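Local coordinates for protein yersinopine dehydrogenase (Yersinia pestis, PDB 6C4M) that catalyses the NADPH-dependent reductive condensation of pyruvate with an amino acid-derived intermediate, the last step in making the metallophore yersinopine, at residues A47-L51 with G103-R107; E161-L165 with S224-L230; R61-Y65 with I199-R203; P70-L74 with E86-I91; F209-L215 with H237-P243. All coordinates share one frame; numbering follows the deposited sequence.

Interaction 1: residues A47-L51 with G103-R107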
# COMPACT_ATOMS: atom_id res chain seq x y z
N ALA A 47 -21.71 31.57 30.39
CA ALA A 47 -20.49 31.67 31.19
C ALA A 47 -19.62 32.80 30.66
O ALA A 47 -19.56 33.03 29.44
CB ALA A 47 -19.74 30.34 31.18
N ARG A 48 -18.98 33.53 31.56
CA ARG A 48 -18.01 34.51 31.13
C ARG A 48 -16.81 33.78 30.54
O ARG A 48 -16.37 32.76 31.07
CB ARG A 48 -17.59 35.41 32.29
CG ARG A 48 -16.78 36.63 31.84
CD ARG A 48 -16.66 37.69 32.92
NE ARG A 48 -15.75 37.25 33.97
CZ ARG A 48 -14.52 37.71 34.17
NH1 ARG A 48 -14.01 38.68 33.40
NH2 ARG A 48 -13.80 37.21 35.17
N LEU A 49 -16.32 34.27 29.41
CA LEU A 49 -15.25 33.59 28.68
C LEU A 49 -14.04 34.50 28.56
O LEU A 49 -14.13 35.62 28.04
CB LEU A 49 -15.73 33.16 27.28
CG LEU A 49 -16.63 31.93 27.23
CD1 LEU A 49 -17.04 31.65 25.78
CD2 LEU A 49 -15.94 30.72 27.83
N GLY A 50 -12.90 34.00 29.03
CA GLY A 50 -11.62 34.65 28.80
C GLY A 50 -10.76 33.87 27.82
O GLY A 50 -10.98 32.67 27.61
N LEU A 51 -9.79 34.54 27.21
CA LEU A 51 -8.95 33.94 26.19
C LEU A 51 -7.54 34.50 26.34
O LEU A 51 -7.39 35.70 26.50
CB LEU A 51 -9.49 34.24 24.78
CG LEU A 51 -8.85 33.53 23.60
CD1 LEU A 51 -9.00 32.03 23.76
CD2 LEU A 51 -9.51 33.98 22.31
N GLY A 103 -8.05 36.80 38.83
CA GLY A 103 -9.44 37.18 39.08
C GLY A 103 -10.33 36.02 39.46
O GLY A 103 -9.87 35.07 40.10
N ASP A 104 -11.60 36.07 39.08
CA ASP A 104 -12.57 35.12 39.60
C ASP A 104 -12.73 33.88 38.72
O ASP A 104 -13.67 33.11 38.95
CB ASP A 104 -13.92 35.81 39.81
CG ASP A 104 -14.55 36.25 38.49
OD1 ASP A 104 -14.03 35.85 37.41
OD2 ASP A 104 -15.57 36.98 38.51
N TRP A 105 -11.87 33.69 37.72
CA TRP A 105 -11.94 32.51 36.89
C TRP A 105 -11.99 31.25 37.74
O TRP A 105 -11.15 31.04 38.62
CB TRP A 105 -10.73 32.44 35.94
CG TRP A 105 -10.54 33.69 35.15
CD1 TRP A 105 -9.57 34.64 35.33
CD2 TRP A 105 -11.38 34.16 34.09
NE1 TRP A 105 -9.75 35.66 34.42
CE2 TRP A 105 -10.85 35.40 33.65
CE3 TRP A 105 -12.51 33.65 33.44
CZ2 TRP A 105 -11.41 36.14 32.62
CZ3 TRP A 105 -13.06 34.38 32.40
CH2 TRP A 105 -12.52 35.61 32.01
N GLN A 106 -12.95 30.37 37.44
CA GLN A 106 -13.06 29.10 38.16
C GLN A 106 -12.62 27.89 37.35
O GLN A 106 -12.42 26.82 37.93
CB GLN A 106 -14.49 28.91 38.64
CG GLN A 106 -14.88 30.08 39.57
CD GLN A 106 -16.14 29.83 40.34
OE1 GLN A 106 -16.53 28.69 40.56
NE2 GLN A 106 -16.75 30.91 40.82
N ARG A 107 -12.41 28.05 36.05
CA ARG A 107 -11.97 26.95 35.20
C ARG A 107 -10.93 27.51 34.24
O ARG A 107 -11.16 28.54 33.59
CB ARG A 107 -13.16 26.32 34.47
CG ARG A 107 -12.81 25.25 33.49
CD ARG A 107 -14.01 24.88 32.65
NE ARG A 107 -15.09 24.27 33.42
CZ ARG A 107 -16.35 24.71 33.44
NH1 ARG A 107 -16.70 25.79 32.76
NH2 ARG A 107 -17.27 24.05 34.13

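Interaction 2: residues E161-L165 with S224-L230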
# COMPACT_ATOMS: atom_id res chain seq x y z
N GLU A 161 -9.64 20.36 40.58
CA GLU A 161 -9.84 19.15 39.81
C GLU A 161 -9.03 19.22 38.51
O GLU A 161 -9.11 20.20 37.76
CB GLU A 161 -11.33 18.96 39.53
CG GLU A 161 -11.68 17.66 38.78
CD GLU A 161 -13.18 17.38 38.76
OE1 GLU A 161 -13.93 18.18 39.39
OE2 GLU A 161 -13.61 16.36 38.14
N VAL A 162 -8.21 18.19 38.27
CA VAL A 162 -7.37 18.11 37.07
C VAL A 162 -7.97 17.07 36.15
O VAL A 162 -8.14 15.92 36.55
CB VAL A 162 -5.91 17.76 37.41
CG1 VAL A 162 -5.10 17.62 36.16
CG2 VAL A 162 -5.31 18.84 38.31
N ILE A 163 -8.31 17.48 34.93
CA ILE A 163 -8.93 16.59 33.96
C ILE A 163 -8.07 16.56 32.70
O ILE A 163 -7.84 17.59 32.06
CB ILE A 163 -10.37 17.02 33.64
CG1 ILE A 163 -11.28 16.82 34.87
CG2 ILE A 163 -10.92 16.20 32.49
CD1 ILE A 163 -12.65 17.37 34.69
N SER A 164 -7.60 15.36 32.35
CA SER A 164 -6.95 15.07 31.08
C SER A 164 -7.93 14.48 30.07
O SER A 164 -8.59 13.48 30.36
CB SER A 164 -5.81 14.08 31.26
OG SER A 164 -4.62 14.69 31.70
N LEU A 165 -8.02 15.10 28.90
CA LEU A 165 -8.68 14.54 27.73
C LEU A 165 -7.64 13.88 26.84
O LEU A 165 -6.58 14.46 26.61
CB LEU A 165 -9.43 15.61 26.95
CG LEU A 165 -10.54 16.33 27.75
CD1 LEU A 165 -10.79 17.69 27.18
CD2 LEU A 165 -11.79 15.50 27.73
N SER A 224 -18.13 13.42 38.76
CA SER A 224 -17.99 14.80 39.18
C SER A 224 -18.81 15.72 38.29
O SER A 224 -19.04 15.44 37.10
CB SER A 224 -16.51 15.24 39.18
OG SER A 224 -16.05 15.55 37.86
N ALA A 225 -19.27 16.83 38.89
CA ALA A 225 -19.94 17.88 38.13
C ALA A 225 -19.14 18.33 36.90
O ALA A 225 -19.72 18.59 35.84
CB ALA A 225 -20.25 19.07 39.03
N GLU A 226 -17.80 18.46 37.02
CA GLU A 226 -17.02 18.89 35.86
C GLU A 226 -17.05 17.85 34.76
O GLU A 226 -17.20 18.18 33.58
CB GLU A 226 -15.56 19.17 36.24
CG GLU A 226 -15.26 20.58 36.73
CD GLU A 226 -15.52 21.63 35.66
OE1 GLU A 226 -16.67 22.10 35.58
OE2 GLU A 226 -14.59 21.98 34.91
N MET A 227 -16.86 16.57 35.13
CA MET A 227 -16.98 15.48 34.17
C MET A 227 -18.34 15.48 33.49
O MET A 227 -18.43 15.29 32.27
CB MET A 227 -16.76 14.14 34.87
CG MET A 227 -15.40 14.03 35.52
SD MET A 227 -14.30 13.04 34.56
CE MET A 227 -13.57 12.10 35.91
N SER A 228 -19.40 15.70 34.28
CA SER A 228 -20.75 15.74 33.70
C SER A 228 -20.86 16.91 32.75
O SER A 228 -21.49 16.81 31.69
CB SER A 228 -21.80 15.86 34.81
OG SER A 228 -21.75 14.74 35.67
N TRP A 229 -20.26 18.03 33.12
CA TRP A 229 -20.31 19.21 32.27
C TRP A 229 -19.60 18.95 30.96
O TRP A 229 -20.15 19.22 29.88
CB TRP A 229 -19.70 20.42 32.99
CG TRP A 229 -19.52 21.59 32.09
CD1 TRP A 229 -20.48 22.44 31.66
CD2 TRP A 229 -18.30 22.03 31.52
NE1 TRP A 229 -19.93 23.39 30.82
CE2 TRP A 229 -18.59 23.16 30.73
CE3 TRP A 229 -16.98 21.58 31.59
CZ2 TRP A 229 -17.61 23.84 30.01
CZ3 TRP A 229 -16.02 22.25 30.88
CH2 TRP A 229 -16.34 23.38 30.10
N LEU A 230 -18.37 18.42 31.03
CA LEU A 230 -17.63 18.06 29.82
C LEU A 230 -18.43 17.11 28.94
O LEU A 230 -18.49 17.29 27.72
CB LEU A 230 -16.28 17.43 30.16
CG LEU A 230 -15.14 18.40 30.39
CD1 LEU A 230 -13.93 17.66 30.91
CD2 LEU A 230 -14.76 19.12 29.10
O HOH W 1 -16.57 18.64 39.65

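Interaction 3: residues R61-Y65 with I199-R203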
# COMPACT_ATOMS: atom_id res chain seq x y z
N ARG A 61 -2.40 40.24 16.13
CA ARG A 61 -3.47 40.60 15.21
C ARG A 61 -4.83 40.24 15.79
O ARG A 61 -5.81 40.96 15.57
CB ARG A 61 -3.24 39.91 13.85
CG ARG A 61 -4.03 40.54 12.70
CD ARG A 61 -3.41 40.26 11.35
NE ARG A 61 -4.06 39.15 10.64
CZ ARG A 61 -3.56 37.92 10.48
NH1 ARG A 61 -2.37 37.59 10.99
NH2 ARG A 61 -4.26 37.02 9.81
N LEU A 62 -4.92 39.13 16.52
CA LEU A 62 -6.16 38.75 17.19
C LEU A 62 -6.44 39.66 18.37
O LEU A 62 -7.60 39.99 18.65
CB LEU A 62 -6.07 37.29 17.64
CG LEU A 62 -7.22 36.71 18.48
CD1 LEU A 62 -8.47 36.59 17.62
CD2 LEU A 62 -6.82 35.35 19.07
N LYS A 63 -5.38 40.07 19.08
CA LYS A 63 -5.55 41.04 20.15
C LYS A 63 -6.15 42.33 19.62
O LYS A 63 -7.09 42.88 20.19
CB LYS A 63 -4.21 41.31 20.83
CG LYS A 63 -4.30 42.29 22.01
CD LYS A 63 -2.90 42.57 22.57
CE LYS A 63 -2.95 43.24 23.94
NZ LYS A 63 -1.58 43.55 24.43
N GLN A 64 -5.61 42.83 18.50
CA GLN A 64 -6.14 44.04 17.89
C GLN A 64 -7.57 43.83 17.43
O GLN A 64 -8.45 44.65 17.71
CB GLN A 64 -5.26 44.45 16.71
CG GLN A 64 -3.87 44.87 17.10
CD GLN A 64 -2.98 45.12 15.90
OE1 GLN A 64 -3.37 44.87 14.75
NE2 GLN A 64 -1.77 45.59 16.16
N TYR A 65 -7.83 42.75 16.70
CA TYR A 65 -9.17 42.51 16.21
C TYR A 65 -10.19 42.50 17.35
O TYR A 65 -11.25 43.11 17.25
CB TYR A 65 -9.22 41.19 15.44
CG TYR A 65 -10.63 40.67 15.29
CD1 TYR A 65 -11.42 41.07 14.23
CD2 TYR A 65 -11.18 39.82 16.25
CE1 TYR A 65 -12.71 40.61 14.09
CE2 TYR A 65 -12.47 39.36 16.12
CZ TYR A 65 -13.23 39.75 15.04
OH TYR A 65 -14.52 39.29 14.92
N ILE A 199 -4.91 33.28 6.81
CA ILE A 199 -5.37 33.08 8.20
C ILE A 199 -6.11 34.29 8.78
O ILE A 199 -5.50 35.33 9.04
CB ILE A 199 -4.19 32.73 9.13
CG1 ILE A 199 -3.69 31.31 8.87
CG2 ILE A 199 -4.59 32.90 10.59
CD1 ILE A 199 -2.64 30.86 9.87
N GLN A 200 -7.42 34.16 8.99
CA GLN A 200 -8.15 35.13 9.80
C GLN A 200 -8.27 34.56 11.20
O GLN A 200 -9.02 33.59 11.40
CB GLN A 200 -9.54 35.41 9.21
CG GLN A 200 -9.53 36.18 7.89
CD GLN A 200 -8.69 37.45 7.97
OE1 GLN A 200 -8.71 38.14 8.99
NE2 GLN A 200 -7.94 37.74 6.91
N PRO A 201 -7.54 35.08 12.20
CA PRO A 201 -7.33 34.29 13.43
C PRO A 201 -8.56 34.19 14.30
O PRO A 201 -8.55 33.41 15.26
CB PRO A 201 -6.19 35.02 14.13
CG PRO A 201 -6.30 36.43 13.68
CD PRO A 201 -6.81 36.36 12.25
N TYR A 202 -9.63 34.90 13.96
CA TYR A 202 -10.90 34.87 14.68
C TYR A 202 -11.97 34.06 13.95
O TYR A 202 -13.15 34.13 14.32
CB TYR A 202 -11.38 36.30 14.90
CG TYR A 202 -11.40 37.10 13.63
CD1 TYR A 202 -12.53 37.12 12.82
CD2 TYR A 202 -10.29 37.82 13.22
CE1 TYR A 202 -12.55 37.84 11.63
CE2 TYR A 202 -10.29 38.55 12.04
CZ TYR A 202 -11.42 38.55 11.25
OH TYR A 202 -11.41 39.28 10.10
N ARG A 203 -11.59 33.30 12.92
CA ARG A 203 -12.50 32.48 12.12
C ARG A 203 -11.92 31.08 12.00
O ARG A 203 -10.76 30.92 11.62
CB ARG A 203 -12.70 33.03 10.71
CG ARG A 203 -13.47 34.32 10.61
CD ARG A 203 -13.62 34.73 9.15
NE ARG A 203 -14.16 36.07 9.03
CZ ARG A 203 -14.08 36.83 7.94
NH1 ARG A 203 -13.47 36.38 6.84
NH2 ARG A 203 -14.61 38.06 7.95

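Interaction 4: residues P70-L74 with E86-I91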
# COMPACT_ATOMS: atom_id res chain seq x y z
N PRO A 70 -15.15 41.84 19.91
CA PRO A 70 -14.74 40.64 20.66
C PRO A 70 -15.58 39.41 20.32
O PRO A 70 -16.20 38.79 21.18
CB PRO A 70 -14.89 41.09 22.12
CG PRO A 70 -15.94 42.16 22.10
CD PRO A 70 -15.83 42.84 20.76
N THR A 71 -15.55 39.00 19.05
CA THR A 71 -16.38 37.91 18.56
C THR A 71 -15.55 36.96 17.71
O THR A 71 -14.86 37.38 16.78
CB THR A 71 -17.55 38.44 17.75
OG1 THR A 71 -18.32 39.33 18.57
CG2 THR A 71 -18.42 37.30 17.26
N LEU A 72 -15.66 35.67 18.01
CA LEU A 72 -15.07 34.61 17.21
C LEU A 72 -16.16 33.95 16.37
O LEU A 72 -17.34 33.94 16.75
CB LEU A 72 -14.40 33.57 18.10
CG LEU A 72 -13.41 34.15 19.11
CD1 LEU A 72 -12.92 33.04 20.03
CD2 LEU A 72 -12.27 34.80 18.35
N TYR A 73 -15.75 33.39 15.24
CA TYR A 73 -16.65 32.81 14.25
C TYR A 73 -16.23 31.38 13.92
O TYR A 73 -15.03 31.09 13.81
CB TYR A 73 -16.66 33.65 12.97
CG TYR A 73 -17.22 35.04 13.19
CD1 TYR A 73 -18.59 35.27 13.14
CD2 TYR A 73 -16.38 36.11 13.46
CE1 TYR A 73 -19.11 36.53 13.36
CE2 TYR A 73 -16.89 37.38 13.67
CZ TYR A 73 -18.26 37.58 13.61
OH TYR A 73 -18.79 38.84 13.82
N LEU A 74 -17.22 30.50 13.77
CA LEU A 74 -17.00 29.09 13.51
C LEU A 74 -18.00 28.60 12.47
O LEU A 74 -19.17 29.01 12.46
CB LEU A 74 -17.14 28.24 14.78
CG LEU A 74 -17.12 26.70 14.66
CD1 LEU A 74 -15.72 26.13 14.44
CD2 LEU A 74 -17.72 26.12 15.93
N GLU A 86 -23.11 27.68 11.35
CA GLU A 86 -22.46 28.97 11.53
C GLU A 86 -22.79 29.52 12.91
O GLU A 86 -23.96 29.66 13.27
CB GLU A 86 -22.89 29.95 10.44
CG GLU A 86 -22.47 29.51 9.04
CD GLU A 86 -22.83 30.51 7.96
OE1 GLU A 86 -22.56 30.22 6.77
OE2 GLU A 86 -23.39 31.58 8.30
N SER A 87 -21.75 29.80 13.68
CA SER A 87 -21.90 30.26 15.05
C SER A 87 -20.91 31.38 15.32
O SER A 87 -19.88 31.52 14.64
CB SER A 87 -21.66 29.14 16.07
OG SER A 87 -22.43 28.00 15.78
N SER A 88 -21.23 32.15 16.34
CA SER A 88 -20.40 33.23 16.83
C SER A 88 -20.41 33.19 18.35
O SER A 88 -21.41 32.80 18.95
CB SER A 88 -20.91 34.59 16.36
OG SER A 88 -22.17 34.85 16.93
N VAL A 89 -19.31 33.62 18.96
CA VAL A 89 -19.19 33.59 20.42
C VAL A 89 -18.42 34.81 20.88
O VAL A 89 -17.40 35.19 20.29
CB VAL A 89 -18.53 32.29 20.91
CG1 VAL A 89 -17.12 32.15 20.35
CG2 VAL A 89 -18.52 32.26 22.43
N THR A 90 -18.89 35.42 21.96
CA THR A 90 -18.29 36.63 22.47
C THR A 90 -17.20 36.30 23.47
O THR A 90 -17.33 35.36 24.26
CB THR A 90 -19.36 37.51 23.11
OG1 THR A 90 -20.08 38.17 22.06
CG2 THR A 90 -18.74 38.55 24.03
N ILE A 91 -16.10 37.05 23.42
CA ILE A 91 -15.01 36.91 24.37
C ILE A 91 -15.08 38.12 25.30
O ILE A 91 -15.07 39.27 24.85
CB ILE A 91 -13.64 36.82 23.67
CG1 ILE A 91 -13.58 35.62 22.71
CG2 ILE A 91 -12.53 36.73 24.71
CD1 ILE A 91 -13.62 34.24 23.38

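Interaction 5: residues F209-L215 with H237-P243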
# COMPACT_ATOMS: atom_id res chain seq x y z
N PHE A 209 -15.89 15.63 13.85
CA PHE A 209 -15.78 15.39 15.29
C PHE A 209 -15.31 13.96 15.53
O PHE A 209 -15.61 13.05 14.75
CB PHE A 209 -17.13 15.64 15.98
CG PHE A 209 -17.55 17.10 15.96
CD1 PHE A 209 -16.92 18.02 16.77
CD2 PHE A 209 -18.55 17.53 15.12
CE1 PHE A 209 -17.29 19.35 16.74
CE2 PHE A 209 -18.93 18.84 15.07
CZ PHE A 209 -18.30 19.76 15.89
N LYS A 210 -14.56 13.77 16.61
CA LYS A 210 -14.12 12.43 16.99
C LYS A 210 -15.32 11.61 17.48
O LYS A 210 -16.33 12.17 17.91
CB LYS A 210 -13.05 12.49 18.09
CG LYS A 210 -11.74 13.23 17.72
CD LYS A 210 -10.87 12.51 16.75
CE LYS A 210 -9.62 13.35 16.48
NZ LYS A 210 -8.82 12.84 15.29
N GLN A 211 -15.18 10.28 17.46
CA GLN A 211 -16.28 9.44 17.94
C GLN A 211 -16.23 9.24 19.45
O GLN A 211 -17.29 9.14 20.10
CB GLN A 211 -16.30 8.08 17.23
CG GLN A 211 -14.99 7.31 17.21
CD GLN A 211 -15.05 6.07 16.30
OE1 GLN A 211 -14.19 5.86 15.44
NE2 GLN A 211 -16.06 5.23 16.51
N ARG A 212 -15.04 9.15 20.05
CA ARG A 212 -14.97 9.13 21.50
C ARG A 212 -13.68 9.78 21.99
O ARG A 212 -12.68 9.89 21.27
CB ARG A 212 -15.11 7.70 22.06
CG ARG A 212 -14.04 6.69 21.72
CD ARG A 212 -14.55 5.29 22.17
NE ARG A 212 -15.37 4.65 21.14
CZ ARG A 212 -16.69 4.50 21.13
NH1 ARG A 212 -17.44 4.91 22.15
NH2 ARG A 212 -17.26 3.91 20.09
N ILE A 213 -13.75 10.23 23.25
CA ILE A 213 -12.65 10.80 23.99
C ILE A 213 -12.58 10.07 25.32
O ILE A 213 -13.62 9.78 25.93
CB ILE A 213 -12.84 12.31 24.21
CG1 ILE A 213 -12.89 13.07 22.88
CG2 ILE A 213 -11.77 12.85 25.08
CD1 ILE A 213 -11.62 12.97 22.04
N TYR A 214 -11.38 9.79 25.77
CA TYR A 214 -11.15 9.20 27.07
C TYR A 214 -10.77 10.32 28.03
O TYR A 214 -9.98 11.19 27.67
CB TYR A 214 -10.04 8.15 27.02
CG TYR A 214 -10.37 6.96 26.17
CD1 TYR A 214 -10.14 6.97 24.81
CD2 TYR A 214 -10.93 5.82 26.73
CE1 TYR A 214 -10.45 5.87 24.02
CE2 TYR A 214 -11.25 4.71 25.95
CZ TYR A 214 -10.99 4.75 24.60
OH TYR A 214 -11.31 3.68 23.82
N LEU A 215 -11.34 10.33 29.23
CA LEU A 215 -10.91 11.34 30.17
C LEU A 215 -10.92 10.79 31.59
O LEU A 215 -11.45 9.71 31.86
CB LEU A 215 -11.75 12.61 30.03
CG LEU A 215 -13.26 12.55 30.24
CD1 LEU A 215 -13.57 12.26 31.62
CD2 LEU A 215 -13.89 13.88 29.86
N HIS A 237 -22.16 17.06 20.01
CA HIS A 237 -21.61 16.61 18.74
C HIS A 237 -21.55 15.09 18.67
O HIS A 237 -20.87 14.53 17.80
CB HIS A 237 -20.22 17.22 18.52
CG HIS A 237 -20.23 18.72 18.53
ND1 HIS A 237 -20.93 19.47 17.61
CD2 HIS A 237 -19.67 19.61 19.40
CE1 HIS A 237 -20.78 20.75 17.89
NE2 HIS A 237 -20.02 20.86 18.97
N HIS A 238 -22.28 14.42 19.56
CA HIS A 238 -22.40 12.97 19.55
C HIS A 238 -21.08 12.30 19.85
O HIS A 238 -20.84 11.16 19.45
CB HIS A 238 -22.96 12.46 18.22
CG HIS A 238 -24.27 13.08 17.86
ND1 HIS A 238 -25.11 13.62 18.81
CD2 HIS A 238 -24.88 13.27 16.67
CE1 HIS A 238 -26.18 14.11 18.22
NE2 HIS A 238 -26.07 13.91 16.92
N ILE A 239 -20.22 13.00 20.57
CA ILE A 239 -18.94 12.47 20.99
C ILE A 239 -19.16 11.70 22.28
O ILE A 239 -19.63 12.26 23.28
CB ILE A 239 -17.92 13.61 21.19
CG1 ILE A 239 -17.75 14.39 19.89
CG2 ILE A 239 -16.59 13.07 21.70
CD1 ILE A 239 -17.20 15.79 20.12
N ASP A 240 -18.77 10.44 22.30
CA ASP A 240 -18.84 9.68 23.53
C ASP A 240 -17.68 10.03 24.44
O ASP A 240 -16.57 10.29 23.99
CB ASP A 240 -18.84 8.18 23.24
CG ASP A 240 -20.13 7.73 22.57
OD1 ASP A 240 -21.17 8.35 22.87
OD2 ASP A 240 -20.08 6.80 21.74
N THR A 241 -17.95 10.02 25.74
CA THR A 241 -16.93 10.25 26.75
C THR A 241 -16.79 9.00 27.60
O THR A 241 -17.78 8.45 28.08
CB THR A 241 -17.30 11.45 27.61
OG1 THR A 241 -18.65 11.32 28.08
CG2 THR A 241 -17.16 12.71 26.79
N LEU A 242 -15.57 8.54 27.76
CA LEU A 242 -15.28 7.29 28.45
C LEU A 242 -14.37 7.57 29.64
O LEU A 242 -13.20 7.94 29.45
CB LEU A 242 -14.64 6.30 27.51
CG LEU A 242 -15.49 5.39 26.61
CD1 LEU A 242 -16.25 6.20 25.57
CD2 LEU A 242 -14.60 4.38 25.91
N PRO A 243 -14.85 7.40 30.86
CA PRO A 243 -14.06 7.75 32.04
C PRO A 243 -13.07 6.66 32.39
O PRO A 243 -13.33 5.48 32.21
CB PRO A 243 -15.12 7.90 33.12
CG PRO A 243 -16.20 6.95 32.69
CD PRO A 243 -16.22 7.01 31.20

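Interaction 1: residues A47-L51 with G103-R107
W105 and R48 meet plane to plane: the guanidinium of R48 lies over one face of the indole, with the two planes only 18° apart and CZ of R48 4.0 Å from the centroid of the six-membered ring of W105. This is a cation-pi stack in its parallel form. The tip of the indole does the touching, for CH2 of W105 stands over the middle of the guanidinium, 3.6 Å from CZ of R48. The arginine gets there by leaving the backbone with CG anti to the backbone N (chi1 -169°) and then bending at chi3, a turn that lays its flat end against the ring.

Stacking uses a face of the guanidinium and keeps its rim available for other partners. D104, the residue just before the tryptophan, takes this position. Its OD1 lies near the guanidinium plane and forms a salt bridge 2.6 Å from NH2 of R48, although the N-H...O angle of 140° shows a bent bond. The carboxylate is met on its syn side, with its plane steeply inclined to that of the guanidinium.

The same end of the indole also meets the strand backbone, CZ3 of W105 lying 3.4 Å from N of G50, which has no side chain and offers bare backbone to the ring. The indole also touches L26 of strand 25-28 and C93 of strand 93-95, the strands that flank 49-52 in the nucleotide-binding sheet.

One arginine thus serves an aromatic face and a carboxylate together, and the negative charge of D104 would be expected to steady the cation in its stacked position.

Interaction 2: residues E161-L165 with S224-L230
E161 and S224 form the polar end of this strand-to-helix contact, with OG of S224 donating to OE2 of E161 at 2.6 Å. The extended glutamate, its CG anti to the backbone N (chi1 -177°), carries its carboxylate to the start of helix 225-235. S224 is the N-cap there and accepts from N of M227; its oxygen is modelled a little too close to a neighbour, so its position, and with it both bonds, is less certain. A water bridges the other carboxylate oxygen, lying 2.7 Å from OE1 of E161 and 2.9 Å from N of E226.

Further along the strand the contact is apolar. I163 and L230 reach toward each other tip to tip, CG2 of I163 being 3.7 Å from CD1 of L230, while CD1 of I163 packs at 3.8 Å on CB of E226. L165 adds a looser touch on L230.

A second shell fixes these groups. N217 also bonds OE2 of E161, and the carboxylate of E226 turns away to a salt bridge with R107 and hydrogen bonds with H20 and S134.

Directly and through water, the carboxylate of E161 thus serves polar groups in the first turn of a helix. The positive end of the helix dipole would probably stabilise its negative charge.

Interaction 3: residues R61-Y65 with I199-R203
Y65 and Y202 lie face to face in the tight part of this contact, their centroids 3.7 Å apart and their planes within 2° of parallel. Each ring sits over the centre of the other, and the overlap runs on to the root of Y202, whose CB is 3.5 Å from CE2 of Y65. With CG between the backbone N and the carbonyl carbon (chi1 52°), Y202 folds its ring back toward the helix. The hydroxyl of Y65 has its own partner, a hydrogen bond with the backbone O of T71.

Beneath the rings the packing becomes more open. CD1 of L62 touches CB of Y202 at 4.0 Å, and CB of L62 meets CG of P201 at 4.1 Å. The solvent side belongs to R61, an exposed arginine whose guanidinium has CD of P201 over one face, 3.6 Å from NH2 of R61. Its approach to I199 is modelled too close to be trusted, and I199 is the first residue built after an unmodelled stretch.

Residues 200-203 form a type I beta turn, closed by a backbone bond from R203 to Q200. It packs on helix 57-68, which begins at the NADP-binding residues T57 and K58, and L62 also touches A30 of the glycine-rich loop, an arrangement belonging to a Rossmann-type dinucleotide-binding domain.

Interaction 4: residues P70-L74 with E86-I91
A beta hairpin at the margin of the nucleotide-binding domain brings strands 71-76 and 87-90 together, antiparallel (157° for 71-74 against 87-90). L72 pairs with V89, and L74 with S87, as hydrogen-bonded pairs. N of L72 donates to O of V89 at 2.9 Å and N of V89 to O of L72 at 3.0 Å; L74 and S87 repeat the exchange. N of I91 reaches O of P70 at 2.8 Å and carries the ladder one step further at the open end. The non-hydrogen-bonded pairs, T71 with T90 and Y73 with S88, alternate with these, and their CA atoms make CA-H...O contacts with carbonyls across the ladder, such as S88 CA to O of L72.

L72, L74 and V89 look inward, where V89 and S87 lie against V39 of helix 32-44 and L74 on Q36. CB of L72 packs 3.8 Å from CG1 of V89.

The more solvent-exposed face carries T71, Y73, S88 and T90. CG2 of T71, anti to the backbone N (chi1 -58° for OG1), covers part of one face of the Y73 ring and meets CB of S88 at 3.8 Å. Back on the inward face, CD1 of L72 touches CD1 of I91 at 3.6 Å.

Interaction 5: residues F209-L215 with H237-P243
F209 and H237 both turn CG away from the carbonyl carbon (chi1 -67° and -58°), and this brings their rings into an offset stack, centroids 3.8 Å apart and planes at 14°. CZ of F209 comes within 3.2 Å of ND1 of H237, while CB of the histidine makes a CH-pi contact over the same phenyl face. The imidazole is held from both its nitrogens, by D40 at NE2 and T83 at ND1, which fixes the rotation of the ring that F209 rests on.

Past this stack the chains run parallel. N of I213 donates to O of D240 at 2.9 Å, and N of L242 to O of I213 at 2.9 Å, the alternation expected of a parallel pair. On one side of the sheet L242 lies alongside Y214, CD2 of the leucine 3.4 Å from CE2 of the ring. R212 adds a salt bridge to D240, though its hydrogen bond from NH1 to OD2 is weak at 3.3 Å. On the other side CG1 of I213 packs 3.9 Å from CG2 of I239.

A Schellman motif at H238 ends helix 225-235, which links the two strands in a beta-alpha-beta unit; that helix covers L215, I239 and T241, and strand 161-165 touches I213 and L215.

From the N terminus, strand 49-52 opens interaction 1, whose loop closes at 103-107 and contains interaction 4, the hairpin of 70-74 with 86-91; L49 and L51 pack on V89 and I91. Helix 57-68 opens interaction 3 within that span, but its partner at 199-203 comes later, so interactions 1 and 3 cross, and interaction 3 encloses the hairpin, joined to it by Y65 and Y202. Interaction 2 starts at 161-165, before interaction 3 closes, and crosses it. Interaction 5 opens at 209-215, before interaction 2 closes at 224-230, and closes last, at 237-243; they cross, setting helix 225-235 against the sheet and adding strand 240-243 beside 203-217. R107 and E226 bridge interactions 1 and 2.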